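Local coordinates for glycine cleavage system H protein 1 (Mycobacterium marinum, PDB 3TZU), which probably shuttles the methylamine group of glycine from the P protein to the T protein of the glycine cleavage system on a covalently bound lipoyl arm, at residues Gly39-Ser42 against Val43-Glu46; Val72-Thr75 against Lys76-Ser79. One frame throughout, in Å; residues are numbered along the deposited sequence.

Contact 1. Residues Gly39-Ser42 against Val43-Glu46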
ATOM      1  N   GLY A  39      -7.582 -12.718   5.084  1.00 21.80           N
ATOM      2  CA  GLY A  39      -7.982 -11.385   4.636  1.00 21.17           C
ATOM      3  C   GLY A  39      -6.821 -10.404   4.584  1.00 19.75           C
ATOM      4  O   GLY A  39      -5.654 -10.785   4.759  1.00 19.13           O
ATOM      5  N   ILE A  40      -7.133  -9.130   4.346  1.00 19.50           N
ATOM      6  CA  ILE A  40      -6.094  -8.079   4.318  1.00 18.39           C
ATOM      7  C   ILE A  40      -6.159  -7.255   5.607  1.00 19.11           C
ATOM      8  O   ILE A  40      -7.184  -7.192   6.260  1.00 20.28           O
ATOM      9  CB  ILE A  40      -6.161  -7.197   3.078  1.00 17.81           C
ATOM     10  CG1 ILE A  40      -7.448  -6.361   3.018  1.00 18.63           C
ATOM     11  CG2 ILE A  40      -6.022  -8.031   1.799  1.00 17.28           C
ATOM     12  CD1 ILE A  40      -7.384  -5.243   1.987  1.00 18.24           C
ATOM     13  N   THR A  41      -5.048  -6.656   5.989  1.00 18.68           N
ATOM     14  CA  THR A  41      -4.987  -5.895   7.229  1.00 19.55           C
ATOM     15  C   THR A  41      -5.526  -4.470   7.056  1.00 20.39           C
ATOM     16  O   THR A  41      -5.825  -4.010   5.938  1.00 20.09           O
ATOM     17  CB  THR A  41      -3.546  -5.808   7.739  1.00 19.28           C
ATOM     18  OG1 THR A  41      -2.789  -5.003   6.821  1.00 18.57           O
ATOM     19  CG2 THR A  41      -2.917  -7.256   7.872  1.00 18.65           C
ATOM     20  N   SER A  42      -5.690  -3.795   8.187  1.00 21.49           N
ATOM     21  CA  SER A  42      -6.110  -2.432   8.208  1.00 22.39           C
ATOM     22  C   SER A  42      -5.053  -1.565   7.566  1.00 21.84           C
ATOM     23  O   SER A  42      -5.372  -0.547   6.987  1.00 22.61           O
ATOM     24  CB  SER A  42      -6.352  -1.969   9.649  1.00 24.02           C
ATOM     25  OG  SER A  42      -5.301  -2.418  10.487  1.00 24.06           O
ATOM     26  N   VAL A  43      -3.798  -1.957   7.682  1.00 21.20           N
ATOM     27  CA  VAL A  43      -2.714  -1.222   7.080  1.00 20.87           C
ATOM     28  C   VAL A  43      -2.826  -1.347   5.578  1.00 19.93           C
ATOM     29  O   VAL A  43      -2.582  -0.399   4.866  1.00 19.70           O
ATOM     30  CB  VAL A  43      -1.345  -1.753   7.562  1.00 20.85           C
ATOM     31  CG1 VAL A  43      -0.203  -1.052   6.808  1.00 20.51           C
ATOM     32  CG2 VAL A  43      -1.212  -1.579   9.084  1.00 21.80           C
ATOM     33  N   ALA A  44      -3.247  -2.500   5.073  1.00 19.40           N
ATOM     34  CA  ALA A  44      -3.352  -2.625   3.612  1.00 18.79           C
ATOM     35  C   ALA A  44      -4.481  -1.718   3.100  1.00 19.74           C
ATOM     36  O   ALA A  44      -4.332  -1.016   2.097  1.00 19.82           O
ATOM     37  CB  ALA A  44      -3.529  -4.041   3.188  1.00 17.98           C
ATOM     38  N   VAL A  45      -5.585  -1.695   3.836  1.00 20.76           N
ATOM     39  CA  VAL A  45      -6.712  -0.872   3.497  1.00 21.75           C
ATOM     40  C   VAL A  45      -6.240   0.584   3.362  1.00 22.92           C
ATOM     41  O   VAL A  45      -6.512   1.228   2.358  1.00 23.34           O
ATOM     42  CB  VAL A  45      -7.823  -1.011   4.569  1.00 22.55           C
ATOM     43  CG1 VAL A  45      -8.878   0.077   4.409  1.00 23.31           C
ATOM     44  CG2 VAL A  45      -8.430  -2.424   4.491  1.00 22.16           C
ATOM     45  N   GLU A  46      -5.510   1.086   4.356  1.00 24.09           N
ATOM     46  CA  GLU A  46      -5.079   2.496   4.303  0.70 25.32           C
ATOM     47  C   GLU A  46      -4.032   2.726   3.220  1.00 24.67           C
ATOM     48  O   GLU A  46      -4.030   3.780   2.584  1.00 26.10           O
ATOM     49  CB  GLU A  46      -4.625   3.011   5.666  0.70 26.60           C
ATOM     50  CG  GLU A  46      -5.623   3.987   6.284  0.70 28.52           C
ATOM     51  CD  GLU A  46      -5.500   5.404   5.734  0.70 29.75           C
ATOM     52  OE1 GLU A  46      -6.445   6.190   5.942  0.70 31.69           O
ATOM     53  OE2 GLU A  46      -4.463   5.750   5.115  0.70 29.40           O
TER

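Contact 2. Residues Val72-Thr75 against Lys76-Ser79. With EDO (1,2-ethanediol), chain F.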
ATOM      1  N   VAL A  72      -6.480  -7.372  -4.955  1.00 20.10           N
ATOM      2  CA  VAL A  72      -7.322  -6.293  -4.489  1.00 19.68           C
ATOM      3  C   VAL A  72      -6.910  -5.047  -5.216  1.00 18.96           C
ATOM      4  O   VAL A  72      -5.737  -4.817  -5.453  1.00 18.60           O
ATOM      5  CB  VAL A  72      -7.234  -6.110  -2.962  1.00 19.40           C
ATOM      6  CG1 VAL A  72      -7.862  -7.330  -2.278  1.00 20.11           C
ATOM      7  CG2 VAL A  72      -5.780  -5.945  -2.527  1.00 18.51           C
ATOM      8  N   GLU A  73      -7.870  -4.210  -5.552  1.00 19.22           N
ATOM      9  CA  GLU A  73      -7.588  -3.074  -6.386  1.00 19.05           C
ATOM     10  C   GLU A  73      -8.395  -1.845  -6.003  1.00 19.77           C
ATOM     11  O   GLU A  73      -9.570  -1.949  -5.758  1.00 20.72           O
ATOM     12  CB  GLU A  73      -7.817  -3.451  -7.844  1.00 19.24           C
ATOM     13  CG  GLU A  73      -7.721  -2.301  -8.816  1.00 19.66           C
ATOM     14  CD  GLU A  73      -7.908  -2.742 -10.264  1.00 20.35           C
ATOM     15  OE1 GLU A  73      -8.274  -3.914 -10.480  1.00 20.18           O
ATOM     16  OE2 GLU A  73      -7.693  -1.896 -11.172  1.00 21.04           O
ATOM     17  N   SER A  74      -7.728  -0.687  -5.969  1.00 19.88           N
ATOM     18  CA  SER A  74      -8.340   0.598  -5.690  1.00 21.05           C
ATOM     19  C   SER A  74      -8.285   1.394  -6.944  1.00 21.86           C
ATOM     20  O   SER A  74      -7.749   0.927  -7.941  1.00 21.44           O
ATOM     21  CB  SER A  74      -7.588   1.362  -4.583  1.00 20.90           C
ATOM     22  OG  SER A  74      -6.229   1.631  -4.935  1.00 20.14           O
ATOM     23  N   THR A  75      -8.831   2.610  -6.903  1.00 23.31           N
ATOM     24  CA  THR A  75      -8.720   3.503  -8.039  1.00 24.52           C
ATOM     25  C   THR A  75      -7.260   3.819  -8.389  1.00 24.26           C
ATOM     26  O   THR A  75      -6.998   4.223  -9.483  1.00 24.90           O
ATOM     27  CB  THR A  75      -9.487   4.825  -7.814  1.00 26.42           C
ATOM     28  OG1 THR A  75      -9.061   5.408  -6.579  1.00 26.62           O
ATOM     29  CG2 THR A  75     -10.994   4.574  -7.752  1.00 27.40           C
ATOM     30  N   LYS A  76      -6.307   3.613  -7.491  1.00 23.97           N
ATOM     31  CA  LYS A  76      -4.907   3.971  -7.781  1.00 24.65           C
ATOM     32  C   LYS A  76      -3.893   2.816  -7.693  1.00 23.03           C
ATOM     33  O   LYS A  76      -2.774   2.976  -8.118  1.00 23.12           O
ATOM     34  CB  LYS A  76      -4.466   5.077  -6.829  1.00 26.70           C
ATOM     35  CG  LYS A  76      -4.358   4.606  -5.377  1.00 27.32           C
ATOM     36  CD  LYS A  76      -3.696   5.641  -4.450  1.00 29.92           C
ATOM     37  CE  LYS A  76      -3.129   4.981  -3.154  1.00 30.02           C
ATOM     38  NZ  LYS A  76      -1.635   5.147  -3.056  1.00 31.17           N
ATOM     39  N   THR A  77      -4.301   1.663  -7.184  1.00 21.52           N
ATOM     40  CA  THR A  77      -3.376   0.589  -6.882  1.00 20.71           C
ATOM     41  C   THR A  77      -3.974  -0.795  -7.168  1.00 19.94           C
ATOM     42  O   THR A  77      -5.166  -1.062  -6.888  1.00 19.35           O
ATOM     43  CB  THR A  77      -2.962   0.597  -5.391  1.00 20.36           C
ATOM     44  OG1 THR A  77      -2.410   1.870  -5.077  1.00 21.09           O
ATOM     45  CG2 THR A  77      -1.894  -0.521  -5.079  1.00 19.37           C
ATOM     46  N   VAL A  78      -3.137  -1.634  -7.769  1.00 19.56           N
ATOM     47  CA  VAL A  78      -3.439  -3.032  -8.040  1.00 19.70           C
ATOM     48  C   VAL A  78      -2.401  -3.820  -7.254  1.00 19.65           C
ATOM     49  O   VAL A  78      -1.198  -3.626  -7.434  1.00 19.02           O
ATOM     50  CB  VAL A  78      -3.281  -3.401  -9.540  1.00 20.05           C
ATOM     51  CG1 VAL A  78      -3.586  -4.868  -9.771  1.00 20.04           C
ATOM     52  CG2 VAL A  78      -4.150  -2.527 -10.399  1.00 20.97           C
ATOM     53  N   SER A  79      -2.871  -4.709  -6.399  1.00 20.42           N
ATOM     54  CA  SER A  79      -1.986  -5.423  -5.510  1.00 21.29           C
ATOM     55  C   SER A  79      -2.323  -6.907  -5.427  1.00 21.77           C
ATOM     56  O   SER A  79      -3.473  -7.298  -5.186  1.00 21.44           O
ATOM     57  CB  SER A  79      -2.074  -4.806  -4.137  1.00 22.32           C
ATOM     58  OG  SER A  79      -0.969  -5.230  -3.365  1.00 24.06           O
TER
HETATM   59  C1  EDO F 135       1.076   3.376  -1.536  1.00 43.33           C
HETATM   60  O1  EDO F 135       0.533   4.382  -2.411  1.00 43.33           O
HETATM   61  C2  EDO F 135       0.674   1.996  -2.044  1.00 42.56           C
HETATM   62  O2  EDO F 135      -0.678   2.089  -2.493  1.00 42.35           O

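Contact 1. Residues Gly39-Ser42 against Val43-Glu46
Thr-41 takes hold of the first turn of the helix that follows it, a clear example of an N-cap. Its hydroxyl OG1 accepts the backbone N-H of Ala-44 at 3.1 Å, with an angle of 147° at the hydrogen, and so occupies one of the first-turn amides that lack an i to i+4 carbonyl partner. The first torsion, chi1 67°, sets OG1 between the backbone N and the carbonyl carbon of Thr-41, and this turns the oxygen to the start of the helix while the methyl CG2 stands beside the backbone N. The carbonyl of the same residue makes the first helical bond: Thr-41 O receives Val-45 N at 3.1 Å, the donor tilted 23° from the carbonyl plane, and a weak bond from Ala-44 N is added. One residue on, Ser-42 O receives Glu-46 N, and the regular i to i+4 pattern is under way.

Apolar groups pack beside this polar seam. Ile-40, at the end of its strand, lays CB 4.1 Å from Ala-44 CB and brings the tip of its longer branch, CD1, to 3.9 Å from Val-45 CG2, the two side chains crossing at about a right angle. The same Val-45 CG2 lies 3.4 Å from Thr-41 O, so one methyl touches both the isoleucine and the carbonyl oxygen of the capping residue.

Tyrosine hydroxyls complete the polar ends. Thr-41 OG1 is also hydrogen-bonded to Tyr-130 OH, and Ser-42 OG to Tyr-108 OH. In the fold, this junction turns strand 36-40 into helix 42-48, and both sides of it meet helix 101-105, Ile-40 from the strand on Ile-103 and Val-45 from the helix on Ala-104.

Contact 2. Residues Val72-Thr75 against Lys76-Ser79
Val-72 to Ser-74 and Thr-77 to Ser-79 run antiparallel at 175°, their axes 4.8 Å apart at closest approach, and form the beta hairpin that carries Lys-76, the predicted site of lipoyl attachment, unmodified here, in its turn, as in lipoyl domains generally. Val-72 and Ser-79 are a hydrogen-bonded pair, each amide pointing nearly along the C=O axis of the other residue's carbonyl. Glu-73 and Val-78 form the non-hydrogen-bonded pair that follows, and Ser-74 N then binds Thr-77 O at 2.7 Å, in the carbonyl plane.

On one face, Glu-73 and Val-78 lie side by side and point the same way. With CG anti to the backbone N (chi1 173°) and the rest of the chain extended, the glutamate runs alongside Val-78, and its CG, CD and OE2 all touch the methyl CG2, OE2 at 3.7 Å. On the other face, Val-72 CG2 sits 4.2 Å from Ser-79 CB.

Ser-74 makes an ST turn: its OG accepts Lys-76 N at 3.2 Å and, weakly, Thr-77 N. It is also hydrogen-bonded to Leu-48 O, so this one buried hydroxyl ties the loop backbone to the end of helix 42-48. Beyond the hairpin the sheet runs on into the second subunit: Ser-79 OG is hydrogen-bonded to Thr-77 OG1 of the second subunit, and Thr-77 OG1 to Ser-79 OG of that subunit. The lysine chain leaves the turn past the serine, its CG resting 3.5 Å from Ser-74 OG.

Overall arrangement
Both contacts are sharp changes of chain direction, and each has a hydroxyl accepting backbone N-H groups: one at Thr-41, two (one weakly) at Ser-74. Contact 1 lies nearer the middle of the chain, about 9 Å from its centre, contact 2 about 15 Å out; both have three buried residues, but only contact 2 has an exposed one, Thr-75. Their centres lie about 12 Å apart and their atoms do not touch, yet helix 42-48, begun in contact 1, meets the hairpin through Leu-48. Contact 1 joins strand to helix, contact 2 strand to strand; both reach the second subunit, contact 1 through Glu-46 O and His-20 of that chain, contact 2 by continuing the sheet.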